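Local coordinates for extracellular ligand-binding receptor (Rhodopseudomonas palustris, PDB 3SG0), which binds the aromatic acid benzoylformate (phenylglyoxylate) and probably hands such lignin-related aromatic acids to a membrane transport system, at residues G151-A155 and K185-E189; G172-Y176 and L190-V195; V249-I255 and I377-F382; V207-I211 and A233-R237; E111-P115 and R337-R341. All coordinates share one frame; numbering follows the deposited sequence.

Contact 3 is the buried one of the set, contact 2 lies at the surface, and contacts 1, 4 and 5 are partly buried. Contacts 1 and 2 both use helix 170-186, the first at its C-terminal end and the second nearer its start, while contact 2 touches contact 4 where T192 meets I210. Contact 5 stands apart, its centre about 36 to 47 Å from the centres of the other four, and it ties segments more than 200 residues apart. Chemistry follows place: contacts 1 and 4, between helices and the turns that end them, are apolar, contact 3 is mainly aromatic and aliphatic, surface contact 2 combines a ring stack with a histidine-carboxylate bond and waters, and contact 5 relies on an arginine.

Contact 1 (G151-A155 and K185-E189)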
# COMPACT_ATOMS: atom_id res chain seq x y z
N GLY A 151 0.20 -15.34 -8.74
CA GLY A 151 0.25 -16.80 -8.74
C GLY A 151 -0.23 -17.39 -10.06
O GLY A 151 0.39 -18.31 -10.61
N LYS A 152 -1.34 -16.85 -10.57
CA LYS A 152 -1.87 -17.29 -11.85
C LYS A 152 -0.88 -17.03 -12.97
O LYS A 152 -0.69 -17.87 -13.85
CB LYS A 152 -3.20 -16.60 -12.14
CG LYS A 152 -4.36 -17.10 -11.31
CD LYS A 152 -5.66 -16.49 -11.79
CE LYS A 152 -6.87 -17.11 -11.11
NZ LYS A 152 -7.02 -16.65 -9.71
N TYR A 153 -0.26 -15.86 -12.96
CA TYR A 153 0.73 -15.54 -13.99
C TYR A 153 1.91 -16.50 -13.93
O TYR A 153 2.34 -17.03 -14.95
CB TYR A 153 1.22 -14.10 -13.88
CG TYR A 153 2.26 -13.80 -14.93
CD1 TYR A 153 1.88 -13.53 -16.24
CD2 TYR A 153 3.61 -13.83 -14.64
CE1 TYR A 153 2.81 -13.28 -17.22
CE2 TYR A 153 4.56 -13.58 -15.61
CZ TYR A 153 4.15 -13.30 -16.90
OH TYR A 153 5.08 -13.05 -17.88
N ILE A 154 2.44 -16.72 -12.73
CA ILE A 154 3.57 -17.62 -12.58
C ILE A 154 3.24 -19.01 -13.13
O ILE A 154 4.04 -19.61 -13.85
CB ILE A 154 4.01 -17.70 -11.10
CG1 ILE A 154 4.55 -16.34 -10.65
CG2 ILE A 154 5.06 -18.80 -10.92
CD1 ILE A 154 4.79 -16.22 -9.15
N ALA A 155 2.06 -19.51 -12.80
CA ALA A 155 1.65 -20.82 -13.31
C ALA A 155 1.64 -20.84 -14.84
O ALA A 155 2.09 -21.81 -15.46
CB ALA A 155 0.28 -21.19 -12.76
N LYS A 185 -3.12 -26.34 -6.75
CA LYS A 185 -4.06 -26.28 -7.87
C LYS A 185 -3.50 -25.53 -9.08
O LYS A 185 -3.90 -25.78 -10.21
CB LYS A 185 -5.40 -25.69 -7.43
CG LYS A 185 -6.38 -26.74 -6.91
CD LYS A 185 -6.97 -26.34 -5.58
CE LYS A 185 -7.67 -27.52 -4.91
NZ LYS A 185 -8.05 -27.21 -3.51
N LEU A 186 -2.57 -24.61 -8.83
CA LEU A 186 -1.93 -23.88 -9.91
C LEU A 186 -0.93 -24.76 -10.66
O LEU A 186 -0.65 -24.53 -11.84
CB LEU A 186 -1.23 -22.62 -9.38
CG LEU A 186 -2.12 -21.48 -8.89
CD1 LEU A 186 -1.27 -20.35 -8.31
CD2 LEU A 186 -3.02 -20.97 -10.00
N GLY A 187 -0.40 -25.77 -9.98
CA GLY A 187 0.51 -26.70 -10.62
C GLY A 187 1.99 -26.44 -10.38
O GLY A 187 2.84 -26.95 -11.11
N PHE A 188 2.32 -25.63 -9.38
CA PHE A 188 3.71 -25.49 -8.98
C PHE A 188 3.87 -25.73 -7.49
O PHE A 188 2.88 -25.81 -6.76
CB PHE A 188 4.32 -24.14 -9.42
CG PHE A 188 3.68 -22.93 -8.80
CD1 PHE A 188 4.06 -22.49 -7.54
CD2 PHE A 188 2.73 -22.19 -9.49
CE1 PHE A 188 3.49 -21.36 -6.98
CE2 PHE A 188 2.16 -21.06 -8.93
CZ PHE A 188 2.54 -20.65 -7.67
N GLU A 189 5.11 -25.90 -7.04
CA GLU A 189 5.37 -26.05 -5.62
C GLU A 189 6.27 -24.92 -5.13
O GLU A 189 7.18 -24.49 -5.84
CB GLU A 189 6.01 -27.41 -5.32
CG GLU A 189 7.50 -27.48 -5.59
CD GLU A 189 8.12 -28.79 -5.14
OE1 GLU A 189 8.91 -28.78 -4.18
OE2 GLU A 189 7.81 -29.84 -5.76
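L186 extends its CD1 to 3.5 Å from the carbonyl O of G151, and its CB meets the CB of A155 at 4.0 Å. The A155 methyl also lies 3.6 Å from the carbonyl O of L186, so it packs on both the side chain and the main chain of that leucine. Alongside, F188 presents its CE2 to G151 O at 3.7 Å, with this oxygen at the edge of the ring and near its plane, while I154 puts CG2 over one face, displaced toward the rim. The I154 and F188 side chains cross at about a right angle. No hydrogen bond joins the segments; G151 O is taken up by A155 N of its own helix. Glycine at 151 leaves room for the leucine, because a CB there would lie just 3.2 Å from L186 CD1. G187, with a phi of 99°, closes helix 170-186. The F188 side chain then stands between its backbone N and carbonyl carbon (chi1 63°), which turns the ring back onto helix 143-156. Further out, V162 of strand 161-167 touches both I154 and F188. Such packing of helices on a parallel sheet belongs to the alpha/beta lobes of periplasmic binding proteins.

Contact 2 (G172-Y176 and L190-V195)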
# COMPACT_ATOMS: atom_id res chain seq x y z
N GLY A 172 4.61 -9.88 4.58
CA GLY A 172 5.22 -10.99 3.89
C GLY A 172 4.38 -12.24 3.99
O GLY A 172 4.12 -12.92 3.00
N GLU A 173 3.94 -12.55 5.20
CA GLU A 173 3.19 -13.79 5.42
C GLU A 173 1.85 -13.83 4.70
O GLU A 173 1.34 -14.90 4.38
CB GLU A 173 3.04 -14.08 6.92
CG GLU A 173 4.35 -14.49 7.58
CD GLU A 173 4.90 -15.79 6.99
OE1 GLU A 173 4.30 -16.86 7.24
OE2 GLU A 173 5.92 -15.74 6.28
N GLY A 174 1.27 -12.66 4.44
CA GLY A 174 0.05 -12.62 3.65
C GLY A 174 0.27 -13.13 2.23
O GLY A 174 -0.62 -13.76 1.65
N TYR A 175 1.44 -12.85 1.66
CA TYR A 175 1.80 -13.41 0.36
C TYR A 175 2.06 -14.90 0.46
O TYR A 175 1.52 -15.69 -0.33
CB TYR A 175 2.99 -12.66 -0.27
CG TYR A 175 2.50 -11.42 -0.95
CD1 TYR A 175 2.01 -11.46 -2.24
CD2 TYR A 175 2.45 -10.21 -0.27
CE1 TYR A 175 1.49 -10.33 -2.85
CE2 TYR A 175 1.94 -9.07 -0.87
CZ TYR A 175 1.46 -9.14 -2.16
OH TYR A 175 0.91 -8.02 -2.75
N TYR A 176 2.88 -15.30 1.42
CA TYR A 176 3.21 -16.71 1.52
C TYR A 176 1.96 -17.57 1.69
O TYR A 176 1.80 -18.60 1.02
CB TYR A 176 4.16 -16.99 2.68
CG TYR A 176 4.51 -18.45 2.74
CD1 TYR A 176 5.47 -18.98 1.89
CD2 TYR A 176 3.84 -19.32 3.59
CE1 TYR A 176 5.79 -20.32 1.92
CE2 TYR A 176 4.15 -20.67 3.62
CZ TYR A 176 5.12 -21.16 2.78
OH TYR A 176 5.43 -22.50 2.81
N LEU A 190 5.99 -24.44 -3.92
CA LEU A 190 6.89 -23.51 -3.25
C LEU A 190 7.99 -24.32 -2.58
O LEU A 190 7.72 -25.15 -1.72
CB LEU A 190 6.14 -22.71 -2.18
CG LEU A 190 5.17 -21.64 -2.67
CD1 LEU A 190 4.60 -20.88 -1.48
CD2 LEU A 190 5.87 -20.68 -3.62
N THR A 191 9.24 -24.09 -2.99
CA THR A 191 10.35 -24.91 -2.53
C THR A 191 10.93 -24.49 -1.18
O THR A 191 11.65 -25.26 -0.54
CB THR A 191 11.51 -24.92 -3.54
OG1 THR A 191 12.12 -23.62 -3.58
CG2 THR A 191 11.02 -25.30 -4.92
N THR A 192 10.64 -23.26 -0.76
CA THR A 192 11.14 -22.75 0.51
C THR A 192 10.12 -21.84 1.16
O THR A 192 9.15 -21.42 0.53
CB THR A 192 12.44 -21.92 0.37
OG1 THR A 192 12.20 -20.75 -0.42
CG2 THR A 192 13.57 -22.74 -0.24
N HIS A 193 10.37 -21.52 2.42
CA HIS A 193 9.66 -20.47 3.13
C HIS A 193 10.70 -19.68 3.93
O HIS A 193 10.74 -19.75 5.16
CB HIS A 193 8.60 -21.06 4.06
CG HIS A 193 7.78 -20.03 4.78
ND1 HIS A 193 6.84 -20.37 5.73
CD2 HIS A 193 7.73 -18.68 4.67
CE1 HIS A 193 6.27 -19.27 6.19
NE2 HIS A 193 6.80 -18.24 5.57
N GLU A 194 11.56 -18.95 3.22
CA GLU A 194 12.60 -18.16 3.88
C GLU A 194 12.04 -16.80 4.23
O GLU A 194 11.18 -16.26 3.51
CB GLU A 194 13.82 -18.02 2.98
CG GLU A 194 14.55 -19.33 2.71
CD GLU A 194 15.04 -19.99 3.99
OE1 GLU A 194 15.74 -19.33 4.78
OE2 GLU A 194 14.73 -21.18 4.20
N VAL A 195 12.54 -16.24 5.32
CA VAL A 195 12.11 -14.92 5.75
C VAL A 195 13.30 -14.06 6.17
O VAL A 195 14.38 -14.57 6.46
CB VAL A 195 11.08 -15.01 6.92
CG1 VAL A 195 9.82 -15.75 6.48
CG2 VAL A 195 11.70 -15.64 8.15
O HOH W 1 7.38 -23.88 1.25
O HOH W 2 5.83 -23.13 5.64
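Y176 and H193 form a face-to-face stack, their ring centroids 3.5 Å apart and their planes within 6° of parallel. Each CG is anti to its own backbone N, which carries the two rings out from helix and chain to overlap. In the tyrosine ring CE2 lies over ND1 of the histidine, and CE1 lies over CG.

A hydrogen bond fixes the rotation of the imidazole. H193 NE2 donates to E173 OE2 over 2.7 Å at 168°; the acceptor lies in the ring plane and uses its syn lone pair. The carboxylate, brought there by a bend at chi2, is turned only 15° from the ring. Its negative charge would probably help to stabilise a protonated imidazole.

Apolar contact adds L190, whose CD1 touches Y176 CE1 at 3.6 Å.

Two waters extend the polar contacts. One molecule lies 2.9 Å from Y176 OH, donates to L190 O at 3.2 Å and more weakly to T192 O; a second bridges Y176 OH and H193 ND1, 2.9 Å from the latter.

The whole joins helix 170-186 to strand 189-196 within the beta-alpha-beta unit that starts with strand 161-167. From that strand Y164 meets the Y176 ring edge-to-face and its carbonyl O binds T192 OG1, while I210 of helix 204-212 packs on T192 and E194.

Contact 3 (V249-I255 and I377-F382)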
# COMPACT_ATOMS: atom_id res chain seq x y z
N VAL A 249 7.34 -2.82 -4.29
CA VAL A 249 8.53 -2.35 -4.98
C VAL A 249 8.24 -1.27 -6.03
O VAL A 249 9.15 -0.84 -6.73
CB VAL A 249 9.33 -3.51 -5.64
CG1 VAL A 249 9.54 -4.65 -4.65
CG2 VAL A 249 8.67 -4.00 -6.94
N ALA A 250 6.99 -0.83 -6.12
CA ALA A 250 6.51 -0.03 -7.25
C ALA A 250 6.95 1.44 -7.19
O ALA A 250 6.23 2.33 -7.66
CB ALA A 250 5.00 -0.16 -7.36
N THR A 251 8.13 1.68 -6.64
CA THR A 251 8.73 3.00 -6.58
C THR A 251 9.97 3.07 -7.47
O THR A 251 10.76 2.12 -7.53
CB THR A 251 9.12 3.39 -5.14
OG1 THR A 251 9.98 4.54 -5.20
CG2 THR A 251 9.85 2.26 -4.40
N GLU A 252 10.15 4.19 -8.16
CA GLU A 252 11.35 4.37 -8.96
C GLU A 252 12.64 4.27 -8.13
O GLU A 252 13.70 4.00 -8.68
CB GLU A 252 11.28 5.68 -9.75
CG GLU A 252 10.36 5.61 -10.97
CD GLU A 252 8.87 5.52 -10.64
OE1 GLU A 252 8.45 5.99 -9.56
OE2 GLU A 252 8.12 4.97 -11.48
N GLU A 253 12.55 4.44 -6.81
CA GLU A 253 13.73 4.25 -5.96
C GLU A 253 14.24 2.81 -6.01
O GLU A 253 15.44 2.56 -5.91
CB GLU A 253 13.44 4.62 -4.51
CG GLU A 253 13.09 6.07 -4.30
CD GLU A 253 12.91 6.42 -2.83
OE1 GLU A 253 13.71 5.94 -2.01
OE2 GLU A 253 11.97 7.17 -2.51
N PHE A 254 13.32 1.87 -6.15
CA PHE A 254 13.67 0.46 -6.26
C PHE A 254 14.38 0.19 -7.58
O PHE A 254 15.37 -0.55 -7.63
CB PHE A 254 12.40 -0.39 -6.13
CG PHE A 254 12.60 -1.86 -6.39
CD1 PHE A 254 12.97 -2.73 -5.38
CD2 PHE A 254 12.40 -2.38 -7.66
CE1 PHE A 254 13.14 -4.07 -5.63
CE2 PHE A 254 12.57 -3.73 -7.91
CZ PHE A 254 12.94 -4.58 -6.89
N ILE A 255 13.89 0.80 -8.66
CA ILE A 255 14.53 0.65 -9.96
C ILE A 255 15.93 1.22 -9.94
O ILE A 255 16.88 0.59 -10.42
CB ILE A 255 13.70 1.33 -11.08
CG1 ILE A 255 12.35 0.63 -11.25
CG2 ILE A 255 14.49 1.35 -12.40
CD1 ILE A 255 11.45 1.26 -12.30
N ILE A 377 9.31 -4.41 -14.88
CA ILE A 377 10.35 -3.40 -15.02
C ILE A 377 11.05 -3.65 -16.35
O ILE A 377 11.72 -4.67 -16.54
CB ILE A 377 11.36 -3.44 -13.85
CG1 ILE A 377 10.62 -3.19 -12.53
CG2 ILE A 377 12.47 -2.42 -14.07
CD1 ILE A 377 11.50 -3.31 -11.31
N ARG A 378 10.86 -2.73 -17.29
CA ARG A 378 11.46 -2.83 -18.62
C ARG A 378 12.21 -1.55 -18.93
O ARG A 378 11.64 -0.47 -18.89
CB ARG A 378 10.38 -3.03 -19.69
CG ARG A 378 9.81 -4.42 -19.78
CD ARG A 378 9.42 -4.77 -21.21
NE ARG A 378 8.56 -3.76 -21.83
CZ ARG A 378 7.26 -3.62 -21.59
NH1 ARG A 378 6.67 -4.41 -20.71
NH2 ARG A 378 6.57 -2.67 -22.21
N ASP A 379 13.49 -1.69 -19.25
CA ASP A 379 14.33 -0.54 -19.56
C ASP A 379 14.22 0.54 -18.48
O ASP A 379 14.12 1.73 -18.77
CB ASP A 379 13.98 0.03 -20.94
CG ASP A 379 14.25 -0.95 -22.06
OD1 ASP A 379 15.25 -1.70 -21.96
OD2 ASP A 379 13.47 -0.98 -23.03
N GLY A 380 14.22 0.10 -17.23
CA GLY A 380 14.27 1.03 -16.11
C GLY A 380 12.99 1.81 -15.86
O GLY A 380 13.03 2.88 -15.26
N ALA A 381 11.86 1.26 -16.29
CA ALA A 381 10.56 1.88 -16.01
C ALA A 381 9.51 0.81 -15.74
O ALA A 381 9.61 -0.31 -16.24
CB ALA A 381 10.12 2.76 -17.17
N PHE A 382 8.51 1.16 -14.94
CA PHE A 382 7.35 0.29 -14.74
C PHE A 382 6.44 0.33 -15.96
O PHE A 382 6.02 1.40 -16.41
CB PHE A 382 6.58 0.70 -13.48
CG PHE A 382 7.38 0.58 -12.22
CD1 PHE A 382 7.84 -0.65 -11.79
CD2 PHE A 382 7.69 1.71 -11.48
CE1 PHE A 382 8.59 -0.76 -10.62
CE2 PHE A 382 8.43 1.62 -10.32
CZ PHE A 382 8.89 0.38 -9.89
O HOH W 3 8.87 3.98 -13.93
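I255 points its CD1 at the middle of the F382 ring, 3.6 Å from the centroid and 13° off the ring normal, a CH-pi contact over the face. The two side chains run past each other in opposite directions. The rim of the same ring is met by main chain and carboxylate: T251 O lies near its plane 3.5 Å from CZ, and E252 OE2 sits 3.3 Å from CD2. A bend at chi2 (70°) curls the E252 chain toward the ring, and its carboxylate plane stands 77° from that of the phenyl. A water donates to E252 OE2 at 2.7 Å and accepts from F382 N, bridging the two segments. F254 is met edge-on instead, by I377 CD1 at 3.6 Å from its CE2, while V249 CB covers one face of the F254 ring. With F382 replaced by an alanine, I255 CD1 would probably lose its aromatic face and a gap would open beside the 249-251 main chain. The other branch of I255, CG2, touches G380 O. The 377-382 segment is the tip of a beta hairpin with a type I' turn from R378 to A381, packed on the T251-capped start of helix 252-258, with the A250 side chain about 7 Å from the bound benzoylformate.

Contact 4 (V207-I211 and A233-R237); sequences VLKII and ALRER
Helix-helix packing over a parallel sheet, as in the alpha/beta lobes of periplasmic binding proteins, brings V207 of helix 204-212 against L234 of helix 228-236. Both branches of the valine are used. CG1, anti to the backbone N (chi1 162°), meets L234 CD2 at 3.8 Å, while CG2 faces the CB of A233 at 4.0 Å. The L234 CD2 methyl is shared: I211 CG1 approaches it to 4.1 Å as the two side chains slide past each other in opposite directions, and I210 CG2 adds a looser touch. Replacing V207 by an alanine would probably take the valine methyls from L234 CD2 and A233 CB, leaving the leucine held by I210 and I211 and a gap between the helices.

Toward solvent the chemistry changes to the aliphatic part of an arginine. R237, the first residue to leave the helix, has a chain bent at chi2. Its CD lies 3.7 Å from L208 CD2, and its CB lies 3.6 Å from I211 CD1, the latter pair of side chains crossing at about a right angle. L208 and R237 also touch a crystal neighbour, so their outer ends may owe something to the lattice. No hydrogen bond crosses between the two segments.

Beneath them, L234 rests on V218 and I220 of strand 217-221 and on I243 of strand 242-244. I210 touches V218 as well as T192 and E194 of strand 189-196.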
# COMPACT_ATOMS: atom_id res chain seq x y z
N VAL A 207 19.17 -17.08 0.77
CA VAL A 207 19.35 -17.16 -0.67
C VAL A 207 20.10 -18.43 -1.08
O VAL A 207 19.76 -19.07 -2.07
CB VAL A 207 20.02 -15.88 -1.20
CG1 VAL A 207 20.62 -16.10 -2.58
CG2 VAL A 207 19.02 -14.73 -1.21
N LEU A 208 21.12 -18.81 -0.31
CA LEU A 208 21.80 -20.07 -0.59
C LEU A 208 20.84 -21.25 -0.51
O LEU A 208 20.87 -22.16 -1.35
CB LEU A 208 23.00 -20.27 0.33
CG LEU A 208 24.19 -19.35 0.05
CD1 LEU A 208 25.25 -19.48 1.13
CD2 LEU A 208 24.78 -19.64 -1.32
N LYS A 209 19.97 -21.25 0.50
CA LYS A 209 18.98 -22.32 0.64
C LYS A 209 18.03 -22.36 -0.56
O LYS A 209 17.72 -23.43 -1.09
CB LYS A 209 18.19 -22.17 1.94
CG LYS A 209 18.98 -22.54 3.18
CD LYS A 209 18.16 -22.38 4.44
CE LYS A 209 18.98 -22.74 5.67
NZ LYS A 209 18.20 -22.62 6.93
N ILE A 210 17.57 -21.19 -0.99
CA ILE A 210 16.70 -21.12 -2.15
C ILE A 210 17.40 -21.67 -3.39
O ILE A 210 16.85 -22.50 -4.11
CB ILE A 210 16.22 -19.68 -2.39
CG1 ILE A 210 15.26 -19.27 -1.27
CG2 ILE A 210 15.54 -19.56 -3.75
CD1 ILE A 210 14.96 -17.79 -1.22
N ILE A 211 18.61 -21.20 -3.63
CA ILE A 211 19.36 -21.64 -4.80
C ILE A 211 19.59 -23.16 -4.79
O ILE A 211 19.50 -23.80 -5.84
CB ILE A 211 20.68 -20.86 -4.93
CG1 ILE A 211 20.37 -19.44 -5.42
CG2 ILE A 211 21.64 -21.57 -5.88
CD1 ILE A 211 21.55 -18.49 -5.38
N ALA A 233 21.08 -10.33 -4.28
CA ALA A 233 21.80 -11.48 -3.74
C ALA A 233 21.58 -12.72 -4.60
O ALA A 233 22.52 -13.47 -4.87
CB ALA A 233 21.38 -11.74 -2.29
N LEU A 234 20.35 -12.93 -5.05
CA LEU A 234 20.07 -14.04 -5.94
C LEU A 234 20.87 -13.92 -7.23
O LEU A 234 21.50 -14.89 -7.67
CB LEU A 234 18.57 -14.11 -6.25
CG LEU A 234 17.70 -14.71 -5.14
CD1 LEU A 234 16.26 -14.27 -5.28
CD2 LEU A 234 17.81 -16.24 -5.16
N ARG A 235 20.87 -12.74 -7.83
CA ARG A 235 21.58 -12.55 -9.09
C ARG A 235 23.09 -12.71 -8.91
O ARG A 235 23.76 -13.34 -9.74
CB ARG A 235 21.26 -11.20 -9.73
CG ARG A 235 19.81 -11.04 -10.18
CD ARG A 235 19.46 -12.03 -11.30
NE ARG A 235 18.13 -11.76 -11.85
CZ ARG A 235 17.26 -12.71 -12.18
NH1 ARG A 235 17.56 -13.98 -12.01
NH2 ARG A 235 16.07 -12.37 -12.67
N GLU A 236 23.62 -12.16 -7.83
CA GLU A 236 25.05 -12.23 -7.58
C GLU A 236 25.51 -13.66 -7.34
O GLU A 236 26.66 -14.02 -7.64
CB GLU A 236 25.43 -11.32 -6.40
CG GLU A 236 25.32 -9.83 -6.75
CD GLU A 236 25.38 -8.93 -5.54
OE1 GLU A 236 25.54 -9.44 -4.41
OE2 GLU A 236 25.25 -7.70 -5.71
N ARG A 237 24.62 -14.49 -6.82
CA ARG A 237 24.95 -15.89 -6.53
C ARG A 237 24.55 -16.85 -7.65
O ARG A 237 24.56 -18.07 -7.47
CB ARG A 237 24.37 -16.33 -5.19
CG ARG A 237 24.88 -15.47 -4.04
CD ARG A 237 25.07 -16.25 -2.75
NE ARG A 237 25.88 -15.48 -1.80
CZ ARG A 237 27.13 -15.77 -1.47
NH1 ARG A 237 27.78 -15.01 -0.60
NH2 ARG A 237 27.74 -16.83 -1.99

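Contact 5 (E111-P115 and R337-R341)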
# COMPACT_ATOMS: atom_id res chain seq x y z
N GLU A 111 -11.60 2.54 19.26
CA GLU A 111 -11.91 2.98 20.62
C GLU A 111 -12.25 4.47 20.62
O GLU A 111 -13.12 4.91 21.38
CB GLU A 111 -10.73 2.70 21.56
CG GLU A 111 -11.04 2.91 23.04
CD GLU A 111 -11.03 4.37 23.49
OE1 GLU A 111 -10.36 5.22 22.86
OE2 GLU A 111 -11.69 4.68 24.51
N ALA A 112 -11.57 5.23 19.77
CA ALA A 112 -11.77 6.67 19.67
C ALA A 112 -12.92 7.05 18.75
O ALA A 112 -13.17 8.24 18.53
CB ALA A 112 -10.50 7.34 19.19
N LYS A 113 -13.61 6.06 18.19
CA LYS A 113 -14.69 6.29 17.24
C LYS A 113 -14.28 7.31 16.19
O LYS A 113 -14.97 8.30 15.93
CB LYS A 113 -15.99 6.68 17.96
CG LYS A 113 -16.45 5.61 18.94
CD LYS A 113 -17.75 6.00 19.64
CE LYS A 113 -18.08 5.02 20.75
NZ LYS A 113 -17.98 3.61 20.27
N THR A 114 -13.13 7.04 15.58
CA THR A 114 -12.55 7.90 14.56
C THR A 114 -12.18 7.04 13.35
O THR A 114 -11.51 6.03 13.50
CB THR A 114 -11.30 8.59 15.11
OG1 THR A 114 -11.66 9.37 16.26
CG2 THR A 114 -10.65 9.51 14.08
N PRO A 115 -12.62 7.44 12.15
CA PRO A 115 -12.22 6.65 10.98
C PRO A 115 -10.71 6.67 10.78
O PRO A 115 -10.05 7.70 10.97
CB PRO A 115 -12.89 7.37 9.80
CG PRO A 115 -13.82 8.35 10.37
CD PRO A 115 -13.50 8.57 11.81
N ARG A 337 -17.44 12.62 12.96
CA ARG A 337 -16.58 11.48 12.67
C ARG A 337 -17.41 10.25 12.27
O ARG A 337 -17.04 9.53 11.35
CB ARG A 337 -15.69 11.15 13.86
CG ARG A 337 -14.80 12.30 14.27
CD ARG A 337 -13.67 11.88 15.18
NE ARG A 337 -14.12 11.17 16.37
CZ ARG A 337 -14.40 11.74 17.53
NH1 ARG A 337 -14.32 13.06 17.68
NH2 ARG A 337 -14.78 10.98 18.56
N ALA A 338 -18.51 10.03 12.97
CA ALA A 338 -19.37 8.89 12.67
C ALA A 338 -20.01 9.05 11.30
O ALA A 338 -20.20 8.08 10.57
CB ALA A 338 -20.44 8.71 13.75
N ALA A 339 -20.37 10.28 10.94
CA ALA A 339 -20.96 10.54 9.64
C ALA A 339 -19.95 10.28 8.53
O ALA A 339 -20.29 9.72 7.49
CB ALA A 339 -21.50 11.96 9.56
N ILE A 340 -18.69 10.67 8.74
CA ILE A 340 -17.66 10.32 7.77
C ILE A 340 -17.55 8.81 7.61
O ILE A 340 -17.50 8.30 6.49
CB ILE A 340 -16.30 10.93 8.13
CG1 ILE A 340 -16.37 12.46 8.05
CG2 ILE A 340 -15.22 10.39 7.19
CD1 ILE A 340 -15.11 13.15 8.50
N ARG A 341 -17.50 8.10 8.73
CA ARG A 341 -17.41 6.64 8.69
C ARG A 341 -18.58 6.05 7.90
O ARG A 341 -18.39 5.15 7.07
CB ARG A 341 -17.37 6.06 10.11
CG ARG A 341 -16.92 4.59 10.18
CD ARG A 341 -17.75 3.74 11.15
NE ARG A 341 -19.12 3.62 10.66
CZ ARG A 341 -19.51 2.76 9.73
NH1 ARG A 341 -18.66 1.88 9.22
NH2 ARG A 341 -20.78 2.76 9.32
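The guanidinium of R337 meets K113 O at its edge, near its own plane, while A112 O approaches obliquely. NE donates to K113 O at 3.0 Å with a fairly straight angle of 163°, although it stands well above the plane of that carbonyl, 47° out of it. NH2 makes a weak bond to A112 O, 3.2 Å long and bent to 131°. These oxygens lie at the Schellman motif that ends helix 99-111, K113 taking positive phi as the first residue beyond the helix. Carbonyls at such a C-terminal end would be expected to attract a positive group.

A112 O has a second donor in T114 OG1, 3.0 Å away, and this donor stands above the plane of the A112 carbonyl. The same hydroxyl lies 3.1 Å from R337 NE, but the angle is too poor for a hydrogen bond between them. The R337 chain stays extended at chi2 and bends at chi3, and this turn lays NE beside the carbonyls at the helix end.

Next along the loop, P115 packs on helix 334-344 itself, the segment entering strand 116-118 just after it. L85 of helix 74-86 touches A112 and T114 from elsewhere in the fold, and R341, whose side chain leads away, bonds to K134 O and forms a salt bridge with E345. The proline ring crosses R337 and I340 at about right angles: CD lies 4.0 Å from R337 CB, while CG sits 3.6 Å from R337 O and 4.0 Å from I340 CG2.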